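Local coordinates for SusD-like protein BACOVA_02651 (Bacteroides ovatus, PDB 5E75), which binds polysaccharide at the cell surface and probably captures xyloglucan before its transport into the periplasm for degradation, at residues G46-P54 with N442-D450; L404-R412 with W428-Y439. All coordinates share one frame; numbering follows the deposited sequence.

Contact 1: G46-P54 with N442-D450; sequences GRANDMYSP and NQWRGYRTD. With EDO (1,2-ethanediol), chain E.
The carbonyl oxygen of Arg47 is gripped end-on by Arg445, with Arg445 NH1 at 2.8 Å and NH2 at 2.9 Å from Arg47 O, which lies almost in the guanidinium plane. On its NE side the same guanidinium holds Gln443 OE1 through NE and NH2, both from one face of the amide, while Gln443 NE2 reaches Ala48 O at 3.2 Å. Two successive carbonyls just past helix 40-46, where Asn49 closes a Schellman motif, are thus satisfied by side chains. Asn49 CB sits 4.0 Å above the centre of the Arg445 guanidinium; the polar ends of Asn49 and Gln443 share Asp287 OD2. One water joins Asn49 OD1 to Gly446 N, another Asn49 ND2 to Gln443 O. Tyr52, its CG anti to the backbone N (chi1 178°), takes Gly446 CA of the type II turn 444-447 over its ring face in a CH-pi contact, 4.0 Å from the centroid; Arg448 CD meets that ring's edge. Pro54 CG lies over the Arg448 guanidinium, 3.7 Å from Arg448 CZ. Because Arg445 has acceptors on two sides and a further one in Val61 O, its buried charge is probably stabilised by neutral oxygens, which would fix the guanidinium's rotation.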
loop_
_atom_site.group_PDB
_atom_site.type_symbol
_atom_site.label_atom_id
_atom_site.label_comp_id
_atom_site.label_asym_id
_atom_site.label_seq_id
_atom_site.Cartn_x
_atom_site.Cartn_y
_atom_site.Cartn_z
ATOM N N GLY A 46 7.175 -1.379 6.219
ATOM C CA GLY A 46 8.109 -1.888 7.212
ATOM C C GLY A 46 7.758 -3.294 7.663
ATOM O O GLY A 46 8.595 -4.190 7.720
ATOM N N ARG A 47 6.490 -3.509 7.974
ATOM C CA ARG A 47 6.071 -4.779 8.534
ATOM C C ARG A 47 6.202 -5.920 7.524
ATOM O O ARG A 47 6.360 -7.071 7.911
ATOM C CB ARG A 47 4.642 -4.679 9.057
ATOM C CG ARG A 47 4.252 -5.803 10.013
ATOM C CD ARG A 47 3.128 -5.334 10.871
ATOM N NE ARG A 47 2.597 -6.335 11.787
ATOM C CZ ARG A 47 3.114 -6.647 12.968
ATOM N NH1 ARG A 47 4.242 -6.088 13.382
ATOM N NH2 ARG A 47 2.491 -7.523 13.737
ATOM N N ALA A 48 6.203 -5.595 6.232
ATOM C CA ALA A 48 6.460 -6.569 5.173
ATOM C C ALA A 48 7.947 -6.860 4.996
ATOM O O ALA A 48 8.311 -7.720 4.206
ATOM C CB ALA A 48 5.905 -6.067 3.844
ATOM N N ASN A 49 8.790 -6.129 5.715
ATOM C CA ASN A 49 10.238 -6.129 5.503
ATOM C C ASN A 49 10.637 -5.579 4.134
ATOM O O ASN A 49 11.621 -6.007 3.535
ATOM C CB ASN A 49 10.876 -7.511 5.745
ATOM C CG ASN A 49 12.357 -7.417 6.058
ATOM O OD1 ASN A 49 12.802 -6.469 6.701
ATOM N ND2 ASN A 49 13.122 -8.412 5.632
ATOM N N ASP A 50 9.906 -4.591 3.639
ATOM C CA ASP A 50 10.369 -3.872 2.446
ATOM C C ASP A 50 11.693 -3.191 2.788
ATOM O O ASP A 50 12.618 -3.151 1.975
ATOM C CB ASP A 50 9.388 -2.770 2.023
ATOM C CG ASP A 50 8.154 -3.268 1.269
ATOM O OD1 ASP A 50 7.891 -4.470 1.136
ATOM O OD2 ASP A 50 7.383 -2.388 0.824
ATOM N N MET A 51 11.759 -2.621 3.987
ATOM C CA MET A 51 12.902 -1.814 4.418
ATOM C C MET A 51 12.996 -1.850 5.942
ATOM O O MET A 51 12.065 -2.293 6.637
ATOM C CB MET A 51 12.781 -0.373 3.877
ATOM C CG MET A 51 11.876 0.564 4.683
ATOM S SD MET A 51 10.155 0.087 4.716
ATOM C CE MET A 51 9.564 1.250 5.892
ATOM N N TYR A 52 14.129 -1.391 6.458
ATOM C CA TYR A 52 14.412 -1.430 7.884
ATOM C C TYR A 52 15.298 -0.271 8.292
ATOM O O TYR A 52 16.177 0.148 7.546
ATOM C CB TYR A 52 15.122 -2.751 8.227
ATOM C CG TYR A 52 15.533 -2.914 9.680
ATOM C CD1 TYR A 52 14.602 -3.240 10.655
ATOM C CD2 TYR A 52 16.857 -2.784 10.068
ATOM C CE1 TYR A 52 14.972 -3.404 11.977
ATOM C CE2 TYR A 52 17.229 -2.938 11.397
ATOM C CZ TYR A 52 16.290 -3.260 12.331
ATOM O OH TYR A 52 16.664 -3.416 13.655
ATOM N N SER A 53 15.031 0.244 9.484
ATOM C CA SER A 53 15.947 1.136 10.187
ATOM C C SER A 53 16.018 0.688 11.630
ATOM O O SER A 53 14.983 0.464 12.252
ATOM C CB SER A 53 15.425 2.568 10.178
ATOM O OG SER A 53 16.154 3.351 11.131
ATOM N N PRO A 54 17.229 0.607 12.197
ATOM C CA PRO A 54 17.333 0.238 13.609
ATOM C C PRO A 54 16.783 1.299 14.552
ATOM O O PRO A 54 16.519 0.990 15.712
ATOM C CB PRO A 54 18.843 0.067 13.822
ATOM C CG PRO A 54 19.481 0.855 12.750
ATOM C CD PRO A 54 18.550 0.799 11.571
ATOM N N ASN A 442 11.926 -16.658 7.882
ATOM C CA ASN A 442 13.053 -16.813 6.980
ATOM C C ASN A 442 13.401 -15.565 6.197
ATOM O O ASN A 442 14.182 -15.626 5.258
ATOM C CB ASN A 442 12.817 -18.010 6.058
ATOM C CG ASN A 442 13.184 -19.321 6.729
ATOM O OD1 ASN A 442 14.363 -19.662 6.828
ATOM N ND2 ASN A 442 12.193 -20.030 7.244
ATOM N N GLN A 443 12.884 -14.420 6.638
ATOM C CA GLN A 443 13.157 -13.142 5.982
ATOM C C GLN A 443 14.363 -12.414 6.580
ATOM O O GLN A 443 14.720 -11.342 6.134
ATOM C CB GLN A 443 11.924 -12.240 6.043
ATOM C CG GLN A 443 10.840 -12.618 5.061
ATOM C CD GLN A 443 9.668 -11.666 5.138
ATOM O OE1 GLN A 443 8.790 -11.807 5.986
ATOM N NE2 GLN A 443 9.658 -10.670 4.267
ATOM N N TRP A 444 14.970 -12.995 7.607
ATOM C CA TRP A 444 16.132 -12.384 8.273
ATOM C C TRP A 444 15.797 -10.972 8.743
ATOM O O TRP A 444 16.576 -10.034 8.573
ATOM C CB TRP A 444 17.364 -12.355 7.357
ATOM C CG TRP A 444 17.960 -13.709 7.048
ATOM C CD1 TRP A 444 17.329 -14.773 6.479
ATOM C CD2 TRP A 444 19.317 -14.117 7.270
ATOM N NE1 TRP A 444 18.210 -15.823 6.331
ATOM C CE2 TRP A 444 19.431 -15.444 6.815
ATOM C CE3 TRP A 444 20.442 -13.489 7.814
ATOM C CZ2 TRP A 444 20.631 -16.153 6.884
ATOM C CZ3 TRP A 444 21.634 -14.203 7.881
ATOM C CH2 TRP A 444 21.713 -15.516 7.421
ATOM N N ARG A 445 14.615 -10.827 9.320
ATOM C CA ARG A 445 14.150 -9.523 9.757
ATOM C C ARG A 445 15.055 -8.949 10.843
ATOM O O ARG A 445 15.392 -9.624 11.813
ATOM C CB ARG A 445 12.709 -9.624 10.261
ATOM C CG ARG A 445 11.694 -9.813 9.153
ATOM C CD ARG A 445 10.406 -10.426 9.669
ATOM N NE ARG A 445 9.365 -10.458 8.632
ATOM C CZ ARG A 445 8.514 -9.461 8.375
ATOM N NH1 ARG A 445 8.550 -8.351 9.101
ATOM N NH2 ARG A 445 7.605 -9.610 7.419
ATOM N N GLY A 446 15.453 -7.696 10.655
ATOM C CA GLY A 446 16.322 -7.017 11.609
ATOM C C GLY A 446 17.804 -7.170 11.318
ATOM O O GLY A 446 18.611 -6.445 11.900
ATOM N N TYR A 447 18.164 -8.105 10.446
ATOM C CA TYR A 447 19.537 -8.185 9.955
ATOM C C TYR A 447 19.733 -7.126 8.890
ATOM O O TYR A 447 18.880 -6.932 8.030
ATOM C CB TYR A 447 19.836 -9.543 9.333
ATOM C CG TYR A 447 20.053 -10.660 10.306
ATOM C CD1 TYR A 447 18.986 -11.264 10.949
ATOM C CD2 TYR A 447 21.333 -11.129 10.564
ATOM C CE1 TYR A 447 19.192 -12.303 11.845
ATOM C CE2 TYR A 447 21.547 -12.161 11.443
ATOM C CZ TYR A 447 20.479 -12.740 12.086
ATOM O OH TYR A 447 20.708 -13.777 12.959
ATOM N N ARG A 448 20.861 -6.442 8.950
ATOM C CA ARG A 448 21.206 -5.406 7.984
ATOM C C ARG A 448 22.713 -5.518 7.845
ATOM O O ARG A 448 23.339 -6.311 8.545
ATOM C CB ARG A 448 20.789 -4.028 8.493
ATOM C CG ARG A 448 21.402 -3.700 9.837
ATOM C CD ARG A 448 20.766 -2.514 10.496
ATOM N NE ARG A 448 21.113 -2.431 11.914
ATOM C CZ ARG A 448 22.100 -1.687 12.412
ATOM N NH1 ARG A 448 22.865 -0.950 11.613
ATOM N NH2 ARG A 448 22.322 -1.678 13.721
ATOM N N THR A 449 23.304 -4.756 6.939
ATOM C CA THR A 449 24.735 -4.907 6.708
ATOM C C THR A 449 25.320 -3.590 6.223
ATOM O O THR A 449 24.622 -2.782 5.623
ATOM C CB THR A 449 24.999 -6.077 5.750
ATOM O OG1 THR A 449 26.314 -6.602 5.981
ATOM C CG2 THR A 449 24.821 -5.688 4.287
ATOM N N ASP A 450 26.602 -3.379 6.514
ATOM C CA ASP A 450 27.241 -2.094 6.279
ATOM C C ASP A 450 27.446 -1.764 4.816
ATOM O O ASP A 450 27.362 -0.592 4.427
ATOM C CB ASP A 450 28.622 -2.072 6.921
ATOM C CG ASP A 450 28.585 -1.835 8.408
ATOM O OD1 ASP A 450 27.557 -1.370 8.936
ATOM O OD2 ASP A 450 29.629 -2.096 9.047
HETATM C C1 EDO E . 11.339 -0.001 9.420
HETATM O O1 EDO E . 12.263 -0.129 10.542
HETATM C C2 EDO E . 9.990 0.652 9.754
HETATM O O2 EDO E . 9.095 -0.292 10.331
HETATM O O HOH W 1 15.234 -6.438 8.041
HETATM O O HOH W 2 16.244 -8.855 5.715
#

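Contact 2: L404-R412 with W428-Y439; sequences LDDIIRERR and WFRYLPDKMLNY
Trp428, Ile408 and Leu404 bury the most surface here. Ile408 CG1 lies over one face of the Trp428 indole, 3.7 Å from the centroid of the six-membered ring and 5° off its normal, a nearly vertical CH-pi contact. Since CG1 is anti to the carbonyl carbon (chi1 -67°), CG2 is left to turn the other way, against the Tyr439 ring, with CE2 of that ring 3.9 Å from CG2. The Trp428 ring has further neighbours: Arg411 CD at its edge, 3.7 Å from CZ2, and Leu404 CD1 obliquely near NE1, whose hydrogen goes to Glu369 of helix 360-372. The guanidinium of Arg411 stands 82° to the indole and pairs with Asp424 and Asp362. In knobs-into-holes terms, Ile408 is the knob of helix 404-415, received by Trp428 of helix 421-431 and by Lys435, Met436 and Tyr439 of helix 433-441, so one residue joins three helices of the SusD-family region. Were Trp428 an alanine, the indole under Ile408 CG1 would be gone, which is likely to open a gap beneath Ile408 and leave the Glu369 carboxylate without this donor. Leu404 CD2 meets Leu432 CD1 tip to tip at 3.8 Å, next to Tyr431. Lys435 NZ forms a salt bridge with Asp405 OD1 at 2.7 Å, on that oxygen's syn lone pair. Beside Ile408 CG2, Arg412 NH1 donates to Tyr439 OH at 2.9 Å, while NH2 of this arginine pairs with Asp287.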
loop_
_atom_site.group_PDB
_atom_site.type_symbol
_atom_site.label_atom_id
_atom_site.label_comp_id
_atom_site.label_asym_id
_atom_site.label_seq_id
_atom_site.Cartn_x
_atom_site.Cartn_y
_atom_site.Cartn_z
ATOM N N LEU A 404 2.096 -20.017 -6.553
ATOM C CA LEU A 404 1.859 -18.983 -5.555
ATOM C C LEU A 404 3.194 -18.323 -5.167
ATOM O O LEU A 404 3.251 -17.110 -4.939
ATOM C CB LEU A 404 1.138 -19.553 -4.337
ATOM C CG LEU A 404 0.790 -18.518 -3.259
ATOM C CD1 LEU A 404 -0.190 -17.459 -3.775
ATOM C CD2 LEU A 404 0.254 -19.206 -2.017
ATOM N N ASP A 405 4.274 -19.092 -5.097
ATOM C CA ASP A 405 5.568 -18.510 -4.765
ATOM C C ASP A 405 6.019 -17.476 -5.795
ATOM O O ASP A 405 6.621 -16.458 -5.436
ATOM C CB ASP A 405 6.631 -19.604 -4.618
ATOM C CG ASP A 405 6.445 -20.435 -3.370
ATOM O OD1 ASP A 405 5.842 -19.953 -2.387
ATOM O OD2 ASP A 405 6.922 -21.594 -3.377
ATOM N N ASP A 406 5.716 -17.706 -7.062
ATOM C CA ASP A 406 6.044 -16.739 -8.104
ATOM C C ASP A 406 5.225 -15.468 -7.916
ATOM O O ASP A 406 5.729 -14.369 -8.126
ATOM C CB ASP A 406 5.763 -17.301 -9.501
ATOM C CG ASP A 406 6.676 -18.437 -9.874
ATOM O OD1 ASP A 406 7.909 -18.286 -9.746
ATOM O OD2 ASP A 406 6.149 -19.483 -10.303
ATOM N N ILE A 407 3.969 -15.621 -7.513
ATOM C CA ILE A 407 3.093 -14.472 -7.305
ATOM C C ILE A 407 3.536 -13.647 -6.104
ATOM O O ILE A 407 3.551 -12.409 -6.171
ATOM C CB ILE A 407 1.627 -14.910 -7.172
ATOM C CG1 ILE A 407 1.193 -15.498 -8.515
ATOM C CG2 ILE A 407 0.738 -13.742 -6.765
ATOM C CD1 ILE A 407 -0.176 -16.119 -8.548
ATOM N N ILE A 408 3.929 -14.308 -5.024
ATOM C CA ILE A 408 4.408 -13.604 -3.840
ATOM C C ILE A 408 5.624 -12.750 -4.209
ATOM O O ILE A 408 5.707 -11.576 -3.847
ATOM C CB ILE A 408 4.738 -14.568 -2.674
ATOM C CG1 ILE A 408 3.447 -15.214 -2.161
ATOM C CG2 ILE A 408 5.479 -13.834 -1.550
ATOM C CD1 ILE A 408 3.684 -16.417 -1.224
ATOM N N ARG A 409 6.582 -13.329 -4.932
ATOM C CA ARG A 409 7.791 -12.607 -5.278
ATOM C C ARG A 409 7.468 -11.455 -6.203
ATOM O O ARG A 409 7.984 -10.362 -6.029
ATOM C CB ARG A 409 8.807 -13.549 -5.941
ATOM C CG ARG A 409 10.181 -12.935 -6.174
ATOM C CD ARG A 409 11.141 -13.956 -6.753
ATOM N NE ARG A 409 12.493 -13.430 -6.745
ATOM C CZ ARG A 409 13.592 -14.122 -7.016
ATOM N NH1 ARG A 409 13.521 -15.397 -7.340
ATOM N NH2 ARG A 409 14.766 -13.522 -6.944
ATOM N N GLU A 410 6.608 -11.705 -7.180
ATOM C CA GLU A 410 6.274 -10.707 -8.178
ATOM C C GLU A 410 5.579 -9.514 -7.535
ATOM O O GLU A 410 5.875 -8.363 -7.868
ATOM C CB GLU A 410 5.405 -11.290 -9.304
ATOM C CG GLU A 410 5.459 -10.456 -10.591
ATOM C CD GLU A 410 6.841 -10.422 -11.215
ATOM O OE1 GLU A 410 7.624 -11.387 -11.005
ATOM O OE2 GLU A 410 7.142 -9.438 -11.920
ATOM N N ARG A 411 4.660 -9.773 -6.602
ATOM C CA ARG A 411 3.993 -8.677 -5.922
ATOM C C ARG A 411 4.974 -7.874 -5.072
ATOM O O ARG A 411 4.922 -6.641 -5.067
ATOM C CB ARG A 411 2.819 -9.182 -5.083
ATOM C CG ARG A 411 1.647 -9.656 -5.919
ATOM C CD ARG A 411 0.450 -10.025 -5.055
ATOM N NE ARG A 411 -0.148 -8.839 -4.471
ATOM C CZ ARG A 411 -1.076 -8.083 -5.050
ATOM N NH1 ARG A 411 -1.633 -8.413 -6.200
ATOM N NH2 ARG A 411 -1.515 -6.990 -4.434
ATOM N N ARG A 412 5.865 -8.535 -4.345
ATOM C CA ARG A 412 6.824 -7.800 -3.528
ATOM C C ARG A 412 7.632 -6.820 -4.365
ATOM O O ARG A 412 7.798 -5.656 -3.964
ATOM C CB ARG A 412 7.750 -8.749 -2.756
ATOM C CG ARG A 412 7.063 -9.490 -1.623
ATOM C CD ARG A 412 8.017 -10.297 -0.757
ATOM N NE ARG A 412 8.913 -9.411 -0.014
ATOM C CZ ARG A 412 10.012 -9.797 0.635
ATOM N NH1 ARG A 412 10.398 -11.073 0.662
ATOM N NH2 ARG A 412 10.757 -8.883 1.246
ATOM N N TRP A 428 -2.367 -13.626 2.887
ATOM C CA TRP A 428 -1.773 -14.939 2.679
ATOM C C TRP A 428 -1.667 -15.730 3.990
ATOM O O TRP A 428 -1.879 -16.946 3.990
ATOM C CB TRP A 428 -0.402 -14.819 1.984
ATOM C CG TRP A 428 -0.475 -14.399 0.554
ATOM C CD1 TRP A 428 -1.386 -14.808 -0.400
ATOM C CD2 TRP A 428 0.410 -13.496 -0.115
ATOM N NE1 TRP A 428 -1.118 -14.200 -1.605
ATOM C CE2 TRP A 428 -0.025 -13.388 -1.453
ATOM C CE3 TRP A 428 1.525 -12.754 0.296
ATOM C CZ2 TRP A 428 0.621 -12.570 -2.374
ATOM C CZ3 TRP A 428 2.152 -11.935 -0.605
ATOM C CH2 TRP A 428 1.697 -11.845 -1.929
ATOM N N PHE A 429 -1.362 -15.062 5.107
ATOM C CA PHE A 429 -1.280 -15.720 6.406
ATOM C C PHE A 429 -2.628 -16.269 6.854
ATOM O O PHE A 429 -2.705 -17.335 7.479
ATOM C CB PHE A 429 -0.701 -14.763 7.455
ATOM C CG PHE A 429 -0.928 -15.217 8.857
ATOM C CD1 PHE A 429 -0.156 -16.227 9.403
ATOM C CD2 PHE A 429 -1.949 -14.679 9.610
ATOM C CE1 PHE A 429 -0.402 -16.676 10.686
ATOM C CE2 PHE A 429 -2.188 -15.127 10.891
ATOM C CZ PHE A 429 -1.425 -16.127 11.428
ATOM N N ARG A 430 -3.697 -15.561 6.522
ATOM C CA ARG A 430 -5.026 -16.041 6.866
ATOM C C ARG A 430 -5.445 -17.254 6.037
ATOM O O ARG A 430 -6.347 -18.000 6.441
ATOM C CB ARG A 430 -6.050 -14.901 6.736
ATOM C CG ARG A 430 -6.293 -14.160 8.027
ATOM C CD ARG A 430 -7.298 -14.926 8.892
ATOM N NE ARG A 430 -7.640 -14.216 10.109
ATOM C CZ ARG A 430 -7.012 -14.340 11.269
ATOM N NH1 ARG A 430 -5.980 -15.167 11.397
ATOM N NH2 ARG A 430 -7.433 -13.644 12.317
ATOM N N TYR A 431 -4.791 -17.435 4.894
ATOM C CA TYR A 431 -5.025 -18.562 3.985
ATOM C C TYR A 431 -4.136 -19.781 4.288
ATOM O O TYR A 431 -4.639 -20.900 4.467
ATOM C CB TYR A 431 -4.801 -18.034 2.568
ATOM C CG TYR A 431 -4.643 -19.018 1.425
ATOM C CD1 TYR A 431 -5.362 -20.207 1.355
ATOM C CD2 TYR A 431 -3.811 -18.703 0.367
ATOM C CE1 TYR A 431 -5.195 -21.079 0.269
ATOM C CE2 TYR A 431 -3.643 -19.553 -0.707
ATOM C CZ TYR A 431 -4.342 -20.724 -0.755
ATOM O OH TYR A 431 -4.144 -21.531 -1.852
ATOM N N LEU A 432 -2.823 -19.557 4.353
ATOM C CA LEU A 432 -1.826 -20.609 4.591
ATOM C C LEU A 432 -0.927 -20.170 5.743
ATOM O O LEU A 432 0.209 -19.757 5.542
ATOM C CB LEU A 432 -1.023 -20.862 3.316
ATOM C CG LEU A 432 -1.799 -21.408 2.118
ATOM C CD1 LEU A 432 -0.918 -21.443 0.871
ATOM C CD2 LEU A 432 -2.370 -22.800 2.394
ATOM N N PRO A 433 -1.440 -20.242 6.976
ATOM C CA PRO A 433 -0.674 -19.692 8.100
ATOM C C PRO A 433 0.674 -20.353 8.347
ATOM O O PRO A 433 1.643 -19.663 8.625
ATOM C CB PRO A 433 -1.612 -19.873 9.305
ATOM C CG PRO A 433 -2.669 -20.845 8.841
ATOM C CD PRO A 433 -2.806 -20.611 7.383
ATOM N N ASP A 434 0.753 -21.668 8.233
ATOM C CA ASP A 434 2.011 -22.332 8.502
ATOM C C ASP A 434 3.047 -21.948 7.452
ATOM O O ASP A 434 4.193 -21.658 7.795
ATOM C CB ASP A 434 1.823 -23.854 8.578
ATOM C CG ASP A 434 0.999 -24.270 9.778
ATOM O OD1 ASP A 434 1.173 -23.662 10.859
ATOM O OD2 ASP A 434 0.168 -25.188 9.638
ATOM N N LYS A 435 2.662 -21.935 6.183
ATOM C CA LYS A 435 3.578 -21.494 5.138
ATOM C C LYS A 435 4.075 -20.076 5.426
ATOM O O LYS A 435 5.267 -19.780 5.318
ATOM C CB LYS A 435 2.889 -21.507 3.773
ATOM C CG LYS A 435 3.726 -20.924 2.630
ATOM C CD LYS A 435 2.908 -20.752 1.355
ATOM C CE LYS A 435 3.753 -20.220 0.205
ATOM N NZ LYS A 435 4.806 -21.204 -0.179
ATOM N N MET A 436 3.161 -19.168 5.727
ATOM C CA MET A 436 3.577 -17.783 5.888
ATOM C C MET A 436 4.366 -17.504 7.164
ATOM O O MET A 436 5.241 -16.658 7.159
ATOM C CB MET A 436 2.379 -16.838 5.776
ATOM C CG MET A 436 1.719 -16.862 4.405
ATOM S SD MET A 436 2.844 -16.723 2.999
ATOM C CE MET A 436 3.597 -15.134 3.289
ATOM N N LEU A 437 4.089 -18.207 8.258
ATOM C CA LEU A 437 4.922 -18.050 9.440
ATOM C C LEU A 437 6.351 -18.504 9.127
ATOM O O LEU A 437 7.320 -17.868 9.541
ATOM C CB LEU A 437 4.349 -18.830 10.620
ATOM C CG LEU A 437 3.058 -18.243 11.209
ATOM C CD1 LEU A 437 2.489 -19.210 12.247
ATOM C CD2 LEU A 437 3.268 -16.863 11.801
ATOM N N ASN A 438 6.493 -19.598 8.388
ATOM C CA ASN A 438 7.827 -20.049 7.990
ATOM C C ASN A 438 8.493 -19.009 7.095
ATOM O O ASN A 438 9.670 -18.689 7.257
ATOM C CB ASN A 438 7.733 -21.393 7.274
ATOM C CG ASN A 438 9.074 -21.882 6.783
ATOM O OD1 ASN A 438 9.400 -21.761 5.603
ATOM N ND2 ASN A 438 9.870 -22.415 7.696
ATOM N N TYR A 439 7.711 -18.444 6.174
ATOM C CA TYR A 439 8.195 -17.373 5.306
ATOM C C TYR A 439 8.707 -16.193 6.159
ATOM O O TYR A 439 9.830 -15.733 5.990
ATOM C CB TYR A 439 7.065 -16.924 4.364
ATOM C CG TYR A 439 7.477 -15.951 3.273
ATOM C CD1 TYR A 439 7.731 -14.611 3.563
ATOM C CD2 TYR A 439 7.586 -16.364 1.954
ATOM C CE1 TYR A 439 8.120 -13.726 2.577
ATOM C CE2 TYR A 439 7.957 -15.477 0.957
ATOM C CZ TYR A 439 8.218 -14.162 1.276
ATOM O OH TYR A 439 8.586 -13.276 0.302
#

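In the fold
Contacts 1 and 2 have centres about 17 Å apart, each 17 to 18 Å from the centre of the chain. In sequence, residues 46-54 come first, then 404-412, 428-439 and finally 442-450, so contact 2 is local whereas contact 1 spans almost 390 residues and brings the N-terminal family region against the SusD-family region. Helix 433-441 carries the chain from one to the other. They also touch: Arg412 NH2 lies 3.7 Å from Gln443 NE2, in packing contact only, and Asp287 accepts from Arg412, Gln443 and Asn49. This shared carboxylate links the helix packing of contact 2 to the loop junction of contact 1, while helix 421-431 also packs against Arg47 and Ala48.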